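Side-chain contacts in glutathione S-transferase (Burkholderia glumae, PDB 4ISD), which binds glutathione and, as a glutathione S-transferase homolog, probably conjugates it to electrophilic substrates: residues A[96-99]-A[100-103]; A[197-201]-A[202-206]. All coordinates share one frame; numbering follows the deposited sequence.

Contact 1 (A[96-99]-A[100-103]); sequences ADRE and TRAL
Asp97 caps the N terminus of helix 98-113, the opening helix of the all-helical C-terminal domain of this glutathione transferase fold, by reaching across to Thr100. One carboxylate oxygen does the work: Asp97 OD2 accepts from Thr100 N at 2.8 Å and from the hydroxyl Thr100 OG1 at 2.6 Å. The two donors arrive on the anti side of the carboxylate, from opposite faces of its plane, so a single oxygen is gripped twice. With its CG anti to the backbone N (chi1 177°), Asp97 swings its carboxylate to the open N-H end of the helix, where OD2 meets Thr100, and the two side chains cross at about a right angle.

Behind the cap the regular helix bonds begin. Asp97 O accepts from Arg101 N at 2.6 Å, and Arg98 O accepts from Ala102 N at 3.0 Å. The Arg101 chain leaves the helix extended and bends at chi3 (-49°), which turns the guanidinium back over the start of the helix, where Arg98 N and Asp97 C lie over one of its faces. Its charge is answered across the dimer interface by a salt bridge from NH1 to Glu83 of the second subunit, whose Tyr80 packs on Ala102. Leu103 packs on Phe69 of that subunit, and Leu103 CG lies 3.3 Å from Glu99 O.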
# COMPACT_ATOMS: atom_id res chain seq x y z
N ALA A 96 -11.53 10.37 9.59
CA ALA A 96 -11.15 10.75 10.94
C ALA A 96 -11.32 9.59 11.91
O ALA A 96 -10.58 9.47 12.88
CB ALA A 96 -12.02 11.93 11.42
N ASP A 97 -12.32 8.76 11.65
CA ASP A 97 -12.61 7.62 12.51
C ASP A 97 -11.53 6.55 12.36
O ASP A 97 -11.23 6.11 11.25
CB ASP A 97 -14.00 7.06 12.19
CG ASP A 97 -14.33 5.84 13.00
OD1 ASP A 97 -14.64 5.99 14.21
OD2 ASP A 97 -14.28 4.72 12.43
N ARG A 98 -10.95 6.15 13.48
CA ARG A 98 -9.83 5.21 13.47
C ARG A 98 -10.12 3.92 12.72
O ARG A 98 -9.35 3.54 11.83
CB ARG A 98 -9.38 4.92 14.90
CG ARG A 98 -8.37 3.82 15.02
CD ARG A 98 -8.30 3.35 16.47
NE ARG A 98 -7.60 4.28 17.34
CZ ARG A 98 -7.57 4.19 18.66
NH1 ARG A 98 -8.25 3.21 19.26
NH2 ARG A 98 -6.90 5.06 19.39
N GLU A 99 -11.23 3.26 13.05
CA GLU A 99 -11.66 2.07 12.31
C GLU A 99 -11.92 2.38 10.84
O GLU A 99 -11.59 1.58 9.95
CB GLU A 99 -12.90 1.45 12.94
CG GLU A 99 -12.64 0.76 14.26
CD GLU A 99 -13.85 -0.01 14.76
OE1 GLU A 99 -14.90 0.02 14.08
OE2 GLU A 99 -13.74 -0.65 15.83
N THR A 100 -12.50 3.54 10.57
CA THR A 100 -12.85 3.87 9.20
C THR A 100 -11.58 4.22 8.43
O THR A 100 -11.47 3.93 7.24
CB THR A 100 -13.91 4.99 9.11
OG1 THR A 100 -15.04 4.66 9.94
CG2 THR A 100 -14.39 5.16 7.68
N ARG A 101 -10.63 4.85 9.10
CA ARG A 101 -9.34 5.13 8.48
C ARG A 101 -8.66 3.82 8.07
O ARG A 101 -8.14 3.70 6.96
CB ARG A 101 -8.45 5.91 9.44
CG ARG A 101 -7.13 6.36 8.84
CD ARG A 101 -6.26 7.04 9.89
NE ARG A 101 -7.00 8.06 10.63
CZ ARG A 101 -7.24 8.01 11.94
NH1 ARG A 101 -6.81 6.98 12.67
NH2 ARG A 101 -7.92 8.99 12.51
N ALA A 102 -8.70 2.83 8.95
CA ALA A 102 -8.08 1.54 8.65
C ALA A 102 -8.74 0.88 7.42
O ALA A 102 -8.07 0.20 6.64
CB ALA A 102 -8.09 0.60 9.88
N LEU A 103 -10.04 1.12 7.24
CA LEU A 103 -10.75 0.53 6.11
C LEU A 103 -10.39 1.20 4.78
O LEU A 103 -10.32 0.54 3.72
CB LEU A 103 -12.26 0.55 6.33
CG LEU A 103 -12.70 -0.33 7.50
CD1 LEU A 103 -14.20 -0.37 7.62
CD2 LEU A 103 -12.14 -1.74 7.33

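Contact 2 (A[197-201]-A[202-206]); sequences RQWAR and PSVQQ
Trp199 O receives the side-chain amide of Gln205 through NE2, a bond of 2.6 Å with an N-H...O angle of 152°. The carbonyl oxygen lies close to the amide plane of Gln205, and the donor is tilted 20° from the plane of the carbonyl. Gln205 CG, set beside the backbone N by chi1 (-77°), lies 3.5 Å from Arg201 O, and the bend at chi2 then carries the amide to Trp199 O. Arg201 O also accepts from Gln205 N at 3.0 Å, the first i to i+4 backbone bond of the new helix. One glutamine thus ties its own first turn, by backbone and side chain, to two carbonyls of the chain leading into it.

Apolar packing comes in beside these bonds. Val204 CG1 touches Trp199 CE3 at 3.5 Å, the two side chains crossing at about a right angle, while the other valine methyl, CG2, lies 3.7 Å from Gln198 O. Trp199 also gives its NE1 to Asn178, and Val204 packs on Met22 and Val26 of helix 19-31.

Ser203 OG lies beside the rim of the guanidinium of Arg201, the N-cap residue, close to level with it. Both side chains converge on Glu30, Arg201 through a salt bridge and Ser203 through a hydrogen bond; Arg201 also makes a cation-pi contact with Trp166. The whole is a tight helix-to-helix junction with proline at the first position of the second helix, here joining helices 189-199 and 202-212 within the C-terminal domain.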
# COMPACT_ATOMS: atom_id res chain seq x y z
N ARG A 197 -20.69 9.88 -9.86
CA ARG A 197 -20.57 10.79 -8.73
C ARG A 197 -19.10 11.18 -8.51
O ARG A 197 -18.74 12.37 -8.49
CB ARG A 197 -21.04 10.01 -7.51
CG ARG A 197 -21.79 10.75 -6.44
CD ARG A 197 -22.09 9.75 -5.30
NE ARG A 197 -22.93 8.63 -5.74
CZ ARG A 197 -23.11 7.50 -5.05
NH1 ARG A 197 -22.48 7.30 -3.90
NH2 ARG A 197 -23.90 6.55 -5.54
N GLN A 198 -18.26 10.15 -8.36
CA GLN A 198 -16.84 10.31 -8.06
C GLN A 198 -16.02 10.97 -9.19
O GLN A 198 -15.11 11.73 -8.91
CB GLN A 198 -16.21 8.97 -7.67
CG GLN A 198 -16.76 8.36 -6.37
CD GLN A 198 -16.69 9.32 -5.19
OE1 GLN A 198 -15.77 10.14 -5.11
NE2 GLN A 198 -17.66 9.23 -4.28
N TRP A 199 -16.35 10.66 -10.44
CA TRP A 199 -15.72 11.35 -11.59
C TRP A 199 -16.12 12.82 -11.74
O TRP A 199 -15.47 13.57 -12.47
CB TRP A 199 -16.02 10.61 -12.90
CG TRP A 199 -15.04 9.54 -13.21
CD1 TRP A 199 -15.14 8.22 -12.88
CD2 TRP A 199 -13.78 9.70 -13.88
NE1 TRP A 199 -14.02 7.54 -13.33
CE2 TRP A 199 -13.18 8.43 -13.94
CE3 TRP A 199 -13.12 10.80 -14.44
CZ2 TRP A 199 -11.94 8.23 -14.54
CZ3 TRP A 199 -11.90 10.60 -15.03
CH2 TRP A 199 -11.32 9.32 -15.08
N ALA A 200 -17.18 13.24 -11.04
CA ALA A 200 -17.72 14.59 -11.16
C ALA A 200 -17.16 15.60 -10.16
O ALA A 200 -17.50 16.78 -10.20
CB ALA A 200 -19.27 14.57 -11.09
N ARG A 201 -16.31 15.14 -9.24
CA ARG A 201 -15.69 16.05 -8.28
C ARG A 201 -14.83 17.08 -9.02
O ARG A 201 -14.17 16.74 -9.99
CB ARG A 201 -14.86 15.27 -7.25
CG ARG A 201 -15.72 14.35 -6.37
CD ARG A 201 -14.97 13.77 -5.20
NE ARG A 201 -14.45 14.80 -4.32
CZ ARG A 201 -15.09 15.27 -3.25
NH1 ARG A 201 -16.28 14.80 -2.92
NH2 ARG A 201 -14.52 16.21 -2.50
N PRO A 202 -14.90 18.35 -8.61
CA PRO A 202 -14.05 19.35 -9.27
C PRO A 202 -12.57 18.95 -9.28
O PRO A 202 -11.89 19.29 -10.25
CB PRO A 202 -14.28 20.61 -8.44
CG PRO A 202 -15.64 20.45 -7.90
CD PRO A 202 -15.91 18.98 -7.73
N SER A 203 -12.08 18.24 -8.27
CA SER A 203 -10.65 17.84 -8.24
C SER A 203 -10.28 16.87 -9.36
O SER A 203 -9.29 17.08 -10.07
CB SER A 203 -10.22 17.27 -6.87
OG SER A 203 -10.90 16.06 -6.58
N VAL A 204 -11.07 15.80 -9.52
CA VAL A 204 -10.89 14.90 -10.66
C VAL A 204 -11.04 15.64 -11.99
O VAL A 204 -10.22 15.47 -12.90
CB VAL A 204 -11.87 13.71 -10.64
CG1 VAL A 204 -11.81 12.97 -11.97
CG2 VAL A 204 -11.59 12.76 -9.46
N GLN A 205 -12.08 16.48 -12.10
CA GLN A 205 -12.33 17.23 -13.34
C GLN A 205 -11.15 18.11 -13.69
O GLN A 205 -10.84 18.30 -14.87
CB GLN A 205 -13.60 18.08 -13.24
CG GLN A 205 -14.89 17.28 -13.40
CD GLN A 205 -14.92 16.46 -14.68
OE1 GLN A 205 -14.92 17.01 -15.80
NE2 GLN A 205 -14.94 15.13 -14.54
N GLN A 206 -10.49 18.63 -12.67
CA GLN A 206 -9.30 19.44 -12.89
C GLN A 206 -8.27 18.57 -13.60
O GLN A 206 -7.54 19.07 -14.47
CB GLN A 206 -8.74 19.94 -11.56
CG GLN A 206 -9.41 21.18 -11.03
CD GLN A 206 -9.19 22.36 -11.94
OE1 GLN A 206 -8.16 22.43 -12.63
NE2 GLN A 206 -10.15 23.28 -11.98

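In the fold
From the N terminus the chain first builds the thioredoxin-like domain, with its four-stranded sheet and helices 19-31 and 74-84, before contact 1 starts helix 98-113 of the helical domain. Helices 139-154, 168-177 and 189-199 follow; contact 2 then turns the chain into helix 202-212, the last one. Both contacts are local and close no long loop; they lie in series, neither nesting nor crossing, with centres 23 Å apart and their nearest atoms about 13 Å apart. Their surroundings differ: 96-103 faces the second subunit, whereas 197-206 turns Ser203 and Val204 toward helix 19-31 of the same chain, joining the helical domain to the thioredoxin-like one.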